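Local coordinates for protein putative glycoside hydrolase (Parabacteroides distasonis ATCC 8503, PDB 3GYC) that is a putative glycoside hydrolase of the cellulase-like TIM-barrel type and probably cleaves glycosidic bonds, its natural substrate being unknown, at residues G33-E37 with C349-F353; F24-E28 with I56-P60. All coordinates share one frame; numbering follows the deposited sequence.

Contact 1 (G33-E37 with C349-F353); sequences GAGYE and CGPQF. With EDO (1,2-ethanediol), chain C.
A34 meets Q352 through its backbone: its O lies 3.6 Å from Q352 CB, while also accepting a hydrogen bond from the R29 side chain. At G35, the closest residue to Q352 by CA, the carbonyl O touches the proline ring 3.3 Å from P351 CG; G35 has backbone angles (phi 121°) at which a CB would collide with the carbonyl O of A34. Y36 carries the polar bond. With CG anti to the carbonyl carbon (chi1 -58°), its ring crosses the proline at about a right angle, and P351 CG sits over one face in a CH-pi contact, 4.0 Å from the Y36 ring centroid. The amide of Q352 stands at the ring edge, nearly perpendicular to it (87°), and Y36 OH donates to Q352 OE1 over 2.7 Å. A water gives to Y36 OH and accepts from Q352 NE2, which also donates to D81 O. A phenylalanine at Y36 would probably keep the proline contact but leave Q352 OE1 without this donor and the water without one acceptor. With W22 also meeting the ring edge-to-face, the chemistry implies a phenol held by a hydrogen bond at its OH and by packing on its ring.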
ATOM      1  N   GLY A  33      14.442   8.176  17.557  1.00 12.04           N
ATOM      2  CA  GLY A  33      13.098   7.830  17.955  1.00 11.74           C
ATOM      3  C   GLY A  33      12.058   7.784  16.857  1.00 11.79           C
ATOM      4  O   GLY A  33      10.886   7.553  17.125  1.00 11.94           O
ATOM      5  N   ALA A  34      12.476   7.888  15.607  1.00 11.25           N
ATOM      6  CA  ALA A  34      11.508   7.996  14.485  1.00 12.75           C
ATOM      7  C   ALA A  34      10.804   6.660  14.167  1.00 10.13           C
ATOM      8  O   ALA A  34       9.752   6.627  13.562  1.00  9.34           O
ATOM      9  CB  ALA A  34      12.184   8.585  13.252  1.00 12.57           C
ATOM     10  N   GLY A  35      11.394   5.557  14.627  1.00 12.00           N
ATOM     11  CA  GLY A  35      10.790   4.270  14.480  1.00 12.23           C
ATOM     12  C   GLY A  35      11.540   3.212  13.735  1.00 14.77           C
ATOM     13  O   GLY A  35      11.399   2.047  14.071  1.00 12.70           O
ATOM     14  N   TYR A  36      12.336   3.614  12.738  1.00 13.00           N
ATOM     15  CA  TYR A  36      12.996   2.683  11.858  1.00 13.44           C
ATOM     16  C   TYR A  36      14.523   2.733  11.828  1.00 13.23           C
ATOM     17  O   TYR A  36      15.133   2.285  10.884  1.00 13.83           O
ATOM     18  CB  TYR A  36      12.427   2.814  10.462  1.00 12.30           C
ATOM     19  CG  TYR A  36      10.958   2.595  10.375  1.00 12.69           C
ATOM     20  CD1 TYR A  36      10.057   3.606  10.739  1.00 13.66           C
ATOM     21  CD2 TYR A  36      10.440   1.382   9.933  1.00 15.44           C
ATOM     22  CE1 TYR A  36       8.663   3.424  10.641  1.00 13.96           C
ATOM     23  CE2 TYR A  36       9.049   1.182   9.843  1.00 13.28           C
ATOM     24  CZ  TYR A  36       8.179   2.191  10.225  1.00 13.91           C
ATOM     25  OH  TYR A  36       6.822   1.946  10.146  1.00 14.33           O
ATOM     26  N   GLU A  37      15.105   3.239  12.911  1.00 12.91           N
ATOM     27  CA  GLU A  37      16.546   3.282  13.078  1.00 12.58           C
ATOM     28  C   GLU A  37      17.208   1.907  13.068  1.00 12.86           C
ATOM     29  O   GLU A  37      18.243   1.737  12.422  1.00 11.76           O
ATOM     30  CB  GLU A  37      16.914   3.984  14.362  1.00 12.37           C
ATOM     31  CG  GLU A  37      16.577   5.467  14.423  1.00 12.27           C
ATOM     32  CD  GLU A  37      16.800   5.976  15.833  1.00 14.70           C
ATOM     33  OE1 GLU A  37      15.890   5.852  16.686  1.00 14.55           O
ATOM     34  OE2 GLU A  37      17.907   6.487  16.100  1.00 14.55           O
ATOM     35  N   CYS A 349       0.371  -0.028  10.870  1.00 11.25           N
ATOM     36  CA  CYS A 349       1.022  -1.199  11.338  1.00 11.07           C
ATOM     37  C   CYS A 349       2.555  -1.066  11.266  1.00 11.00           C
ATOM     38  O   CYS A 349       3.237  -1.826  10.560  1.00 13.10           O
ATOM     39  CB  CYS A 349       0.536  -2.379  10.528  1.00 12.86           C
ATOM     40  SG  CYS A 349       0.914  -3.925  11.322  1.00 15.43           S
ATOM     41  N   GLY A 350       3.068  -0.163  12.080  1.00 11.13           N
ATOM     42  CA  GLY A 350       4.493   0.113  12.158  1.00 13.03           C
ATOM     43  C   GLY A 350       4.877   0.747  13.480  1.00 13.41           C
ATOM     44  O   GLY A 350       4.024   1.261  14.198  1.00 11.24           O
ATOM     45  N   PRO A 351       6.187   0.788  13.771  1.00 12.57           N
ATOM     46  CA  PRO A 351       6.663   1.201  15.080  1.00 13.07           C
ATOM     47  C   PRO A 351       6.450   2.677  15.468  1.00 14.37           C
ATOM     48  O   PRO A 351       6.443   2.981  16.664  1.00 15.84           O
ATOM     49  CB  PRO A 351       8.136   0.766  15.059  1.00 14.01           C
ATOM     50  CG  PRO A 351       8.487   0.629  13.655  1.00 12.23           C
ATOM     51  CD  PRO A 351       7.274   0.212  12.944  1.00 13.00           C
ATOM     52  N   GLN A 352       6.155   3.563  14.526  1.00 11.93           N
ATOM     53  CA  GLN A 352       5.846   4.939  14.888  1.00 12.83           C
ATOM     54  C   GLN A 352       4.388   5.174  15.338  1.00 12.88           C
ATOM     55  O   GLN A 352       4.039   6.284  15.697  1.00 14.23           O
ATOM     56  CB  GLN A 352       6.195   5.921  13.750  1.00 11.60           C
ATOM     57  CG  GLN A 352       5.229   6.003  12.527  1.00 11.42           C
ATOM     58  CD  GLN A 352       5.391   4.951  11.456  1.00 12.64           C
ATOM     59  OE1 GLN A 352       5.576   3.730  11.718  1.00 12.95           O
ATOM     60  NE2 GLN A 352       5.322   5.417  10.203  1.00 11.87           N
ATOM     61  N   PHE A 353       3.531   4.156  15.257  1.00 11.52           N
ATOM     62  CA  PHE A 353       2.135   4.251  15.705  1.00 11.61           C
ATOM     63  C   PHE A 353       2.087   3.360  16.936  1.00 12.30           C
ATOM     64  O   PHE A 353       1.625   2.225  16.883  1.00 12.40           O
ATOM     65  CB  PHE A 353       1.163   3.813  14.603  1.00 10.54           C
ATOM     66  CG  PHE A 353       1.265   4.628  13.365  1.00 10.04           C
ATOM     67  CD1 PHE A 353       0.748   5.925  13.338  1.00 12.09           C
ATOM     68  CD2 PHE A 353       1.893   4.121  12.209  1.00 10.15           C
ATOM     69  CE1 PHE A 353       0.837   6.697  12.197  1.00 11.04           C
ATOM     70  CE2 PHE A 353       2.000   4.889  11.065  1.00 10.24           C
ATOM     71  CZ  PHE A 353       1.471   6.182  11.059  1.00 10.49           C
TER
HETATM   72  C1  EDO C   1       4.343   8.005  18.583  1.00 35.97           C
HETATM   73  O1  EDO C   1       4.223   8.733  19.859  1.00 32.88           O
HETATM   74  C2  EDO C   1       5.572   8.325  17.736  1.00 37.93           C
HETATM   75  O2  EDO C   1       5.281   9.096  16.549  1.00 38.90           O
HETATM   76  O   HOH W   1       8.492   5.367  17.380  1.00 32.84           O
HETATM   77  O   HOH W   2       4.933   3.286   8.146  1.00 12.21           O

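Contact 2 (F24-E28 with I56-P60); sequences FSWLE and IDAYP
Two neighbouring parallel strands of the barrel, 17-23 and 53-57, run out into the turns joined here, and W26, on the short helix 25-28, reaches from the first to the end of the second. Its indole NE1 donates to D57 O over 3.0 Å, in the carbonyl plane and on a lone pair, though the N-H...O angle is only 139°. I56 lays CD1 over one indole face, with CB 3.7 Å from W26 CD1, and L27 CB lies over the opposite face. L27, whose CG stands opposite the backbone N (chi1 -174°), sends CD2 over a face of the Y59 ring, 3.5 Å from Y59 CE1. Y59 OH donates to the anti lone pair of E28 OE2 over 2.6 Å; OE2 lies at the ring edge, in its plane, while the carboxylate is turned 51° against the ring. The same oxygen forms a salt bridge with R117. F24 CB comes to 3.1 Å from Y59 OH. D57 OD1 accepts from Y59 N at 2.7 Å, an Asx turn that leads into helix 60-65. Loops after the C-terminal strand ends are characteristic of the TIM barrel, whose active sites lie there.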
ATOM      1  N   PHE A  24       7.420   4.768   2.630  1.00 11.56           N
ATOM      2  CA  PHE A  24       8.734   5.405   2.540  1.00 12.57           C
ATOM      3  C   PHE A  24       9.303   5.629   3.958  1.00 14.23           C
ATOM      4  O   PHE A  24      10.436   6.088   4.116  1.00 14.73           O
ATOM      5  CB  PHE A  24       8.650   6.694   1.692  1.00 11.35           C
ATOM      6  CG  PHE A  24       7.391   7.495   1.880  1.00 13.41           C
ATOM      7  CD1 PHE A  24       7.315   8.493   2.857  1.00 15.41           C
ATOM      8  CD2 PHE A  24       6.288   7.278   1.071  1.00 12.63           C
ATOM      9  CE1 PHE A  24       6.115   9.259   3.001  1.00 15.63           C
ATOM     10  CE2 PHE A  24       5.121   8.030   1.216  1.00 13.66           C
ATOM     11  CZ  PHE A  24       5.047   9.013   2.188  1.00 15.14           C
ATOM     12  N   SER A  25       8.556   5.211   5.003  1.00 11.82           N
ATOM     13  CA  SER A  25       9.044   5.356   6.362  1.00  9.93           C
ATOM     14  C   SER A  25      10.274   4.460   6.675  1.00 10.07           C
ATOM     15  O   SER A  25      11.129   4.848   7.453  1.00  9.07           O
ATOM     16  CB  SER A  25       7.923   5.103   7.360  1.00 10.65           C
ATOM     17  OG  SER A  25       6.828   5.992   7.212  1.00  9.67           O
ATOM     18  N   TRP A  26      10.374   3.287   6.043  1.00 10.54           N
ATOM     19  CA  TRP A  26      11.465   2.376   6.288  1.00 10.00           C
ATOM     20  C   TRP A  26      12.831   3.036   6.045  1.00 10.36           C
ATOM     21  O   TRP A  26      13.820   2.699   6.721  1.00 10.06           O
ATOM     22  CB  TRP A  26      11.308   1.087   5.399  1.00  9.80           C
ATOM     23  CG  TRP A  26      11.576   1.354   3.947  1.00  9.81           C
ATOM     24  CD1 TRP A  26      10.696   1.797   3.025  1.00 10.63           C
ATOM     25  CD2 TRP A  26      12.834   1.234   3.269  1.00  7.83           C
ATOM     26  NE1 TRP A  26      11.324   1.984   1.813  1.00 10.89           N
ATOM     27  CE2 TRP A  26      12.625   1.611   1.927  1.00  8.83           C
ATOM     28  CE3 TRP A  26      14.102   0.861   3.661  1.00 11.16           C
ATOM     29  CZ2 TRP A  26      13.641   1.615   0.990  1.00  9.58           C
ATOM     30  CZ3 TRP A  26      15.097   0.859   2.756  1.00 10.59           C
ATOM     31  CH2 TRP A  26      14.874   1.232   1.429  1.00 12.29           C
ATOM     32  N   LEU A  27      12.888   3.933   5.061  1.00 10.33           N
ATOM     33  CA  LEU A  27      14.142   4.604   4.738  1.00 10.74           C
ATOM     34  C   LEU A  27      14.225   5.968   5.420  1.00 11.55           C
ATOM     35  O   LEU A  27      15.306   6.348   5.885  1.00 12.87           O
ATOM     36  CB  LEU A  27      14.264   4.765   3.213  1.00 10.23           C
ATOM     37  CG  LEU A  27      15.574   5.314   2.678  1.00 10.14           C
ATOM     38  CD1 LEU A  27      16.743   4.425   3.141  1.00  9.06           C
ATOM     39  CD2 LEU A  27      15.472   5.485   1.111  1.00  7.48           C
ATOM     40  N   GLU A  28      13.112   6.689   5.486  1.00 10.21           N
ATOM     41  CA  GLU A  28      13.103   8.077   5.975  1.00 10.78           C
ATOM     42  C   GLU A  28      13.066   8.304   7.466  1.00 13.20           C
ATOM     43  O   GLU A  28      13.643   9.263   7.946  1.00 10.23           O
ATOM     44  CB  GLU A  28      11.925   8.818   5.368  1.00 10.98           C
ATOM     45  CG  GLU A  28      12.200   9.089   3.909  1.00 11.43           C
ATOM     46  CD  GLU A  28      11.074   9.805   3.206  1.00 11.30           C
ATOM     47  OE1 GLU A  28      10.507  10.762   3.773  1.00 13.94           O
ATOM     48  OE2 GLU A  28      10.827   9.487   2.016  1.00 11.00           O
ATOM     49  N   ILE A  56       6.811  -1.681   0.417  1.00 11.69           N
ATOM     50  CA  ILE A  56       7.638  -0.532   0.623  1.00 10.34           C
ATOM     51  C   ILE A  56       7.787   0.276  -0.663  1.00 10.53           C
ATOM     52  O   ILE A  56       7.567  -0.208  -1.778  1.00  9.45           O
ATOM     53  CB  ILE A  56       9.053  -0.872   1.129  1.00 10.32           C
ATOM     54  CG1 ILE A  56       9.847  -1.742   0.124  1.00 11.19           C
ATOM     55  CG2 ILE A  56       9.047  -1.526   2.463  1.00 12.47           C
ATOM     56  CD1 ILE A  56      11.301  -1.960   0.512  1.00 11.34           C
ATOM     57  N   ASP A  57       8.190   1.503  -0.458  1.00 10.07           N
ATOM     58  CA  ASP A  57       8.565   2.357  -1.582  1.00 10.00           C
ATOM     59  C   ASP A  57      10.007   1.996  -1.974  1.00 10.17           C
ATOM     60  O   ASP A  57      10.919   1.999  -1.114  1.00 12.26           O
ATOM     61  CB  ASP A  57       8.464   3.822  -1.189  1.00 12.17           C
ATOM     62  CG  ASP A  57       8.548   4.749  -2.408  1.00 11.18           C
ATOM     63  OD1 ASP A  57       9.182   4.380  -3.422  1.00 11.69           O
ATOM     64  OD2 ASP A  57       7.890   5.801  -2.378  1.00 10.07           O
ATOM     65  N   ALA A  58      10.210   1.693  -3.263  1.00  8.85           N
ATOM     66  CA  ALA A  58      11.527   1.305  -3.816  1.00 10.05           C
ATOM     67  C   ALA A  58      12.313   2.538  -4.347  1.00 11.36           C
ATOM     68  O   ALA A  58      13.479   2.386  -4.738  1.00 12.15           O
ATOM     69  CB  ALA A  58      11.337   0.316  -4.958  1.00  9.13           C
ATOM     70  N   TYR A  59      11.656   3.715  -4.387  1.00 10.84           N
ATOM     71  CA  TYR A  59      12.275   4.966  -4.918  1.00 11.35           C
ATOM     72  C   TYR A  59      12.982   4.684  -6.257  1.00 11.66           C
ATOM     73  O   TYR A  59      14.169   5.039  -6.437  1.00 12.73           O
ATOM     74  CB  TYR A  59      13.295   5.512  -3.938  1.00 10.70           C
ATOM     75  CG  TYR A  59      12.816   5.922  -2.559  1.00 11.09           C
ATOM     76  CD1 TYR A  59      12.667   4.999  -1.541  1.00 10.53           C
ATOM     77  CD2 TYR A  59      12.603   7.273  -2.247  1.00 11.57           C
ATOM     78  CE1 TYR A  59      12.274   5.397  -0.255  1.00 10.87           C
ATOM     79  CE2 TYR A  59      12.197   7.676  -0.977  1.00 11.61           C
ATOM     80  CZ  TYR A  59      12.052   6.741   0.023  1.00 12.34           C
ATOM     81  OH  TYR A  59      11.673   7.134   1.295  1.00 12.30           O
ATOM     82  N   PRO A  60      12.270   4.063  -7.211  1.00 11.42           N
ATOM     83  CA  PRO A  60      12.881   3.653  -8.510  1.00 11.34           C
ATOM     84  C   PRO A  60      13.435   4.823  -9.301  1.00 11.23           C
ATOM     85  O   PRO A  60      14.473   4.719  -9.950  1.00 12.11           O
ATOM     86  CB  PRO A  60      11.705   3.050  -9.277  1.00 12.59           C
ATOM     87  CG  PRO A  60      10.484   3.705  -8.697  1.00 11.93           C
ATOM     88  CD  PRO A  60      10.810   4.150  -7.274  1.00 11.64           C
TER

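From the N terminus, strand 17-23 leads directly into 24-28, the first half of contact 2, and the chain then passes through 33-37, the first half of contact 1. It goes on through helix 39-48 and strand 53-57 to 56-60, where contact 2 closes a short loop of 27 intervening residues. Contact 1 closes only at 349-353, after strand 340-343, spanning 311 residues and nearly the whole barrel. The segments alternate, so the two loops cross. Contact 2 thus ties the first strand's exit to the second's, while contact 1 ties the loop after helix 25-28 to the loop after the last strand. They touch where Y36 and Q352 pack against S25, and Y36 against W26.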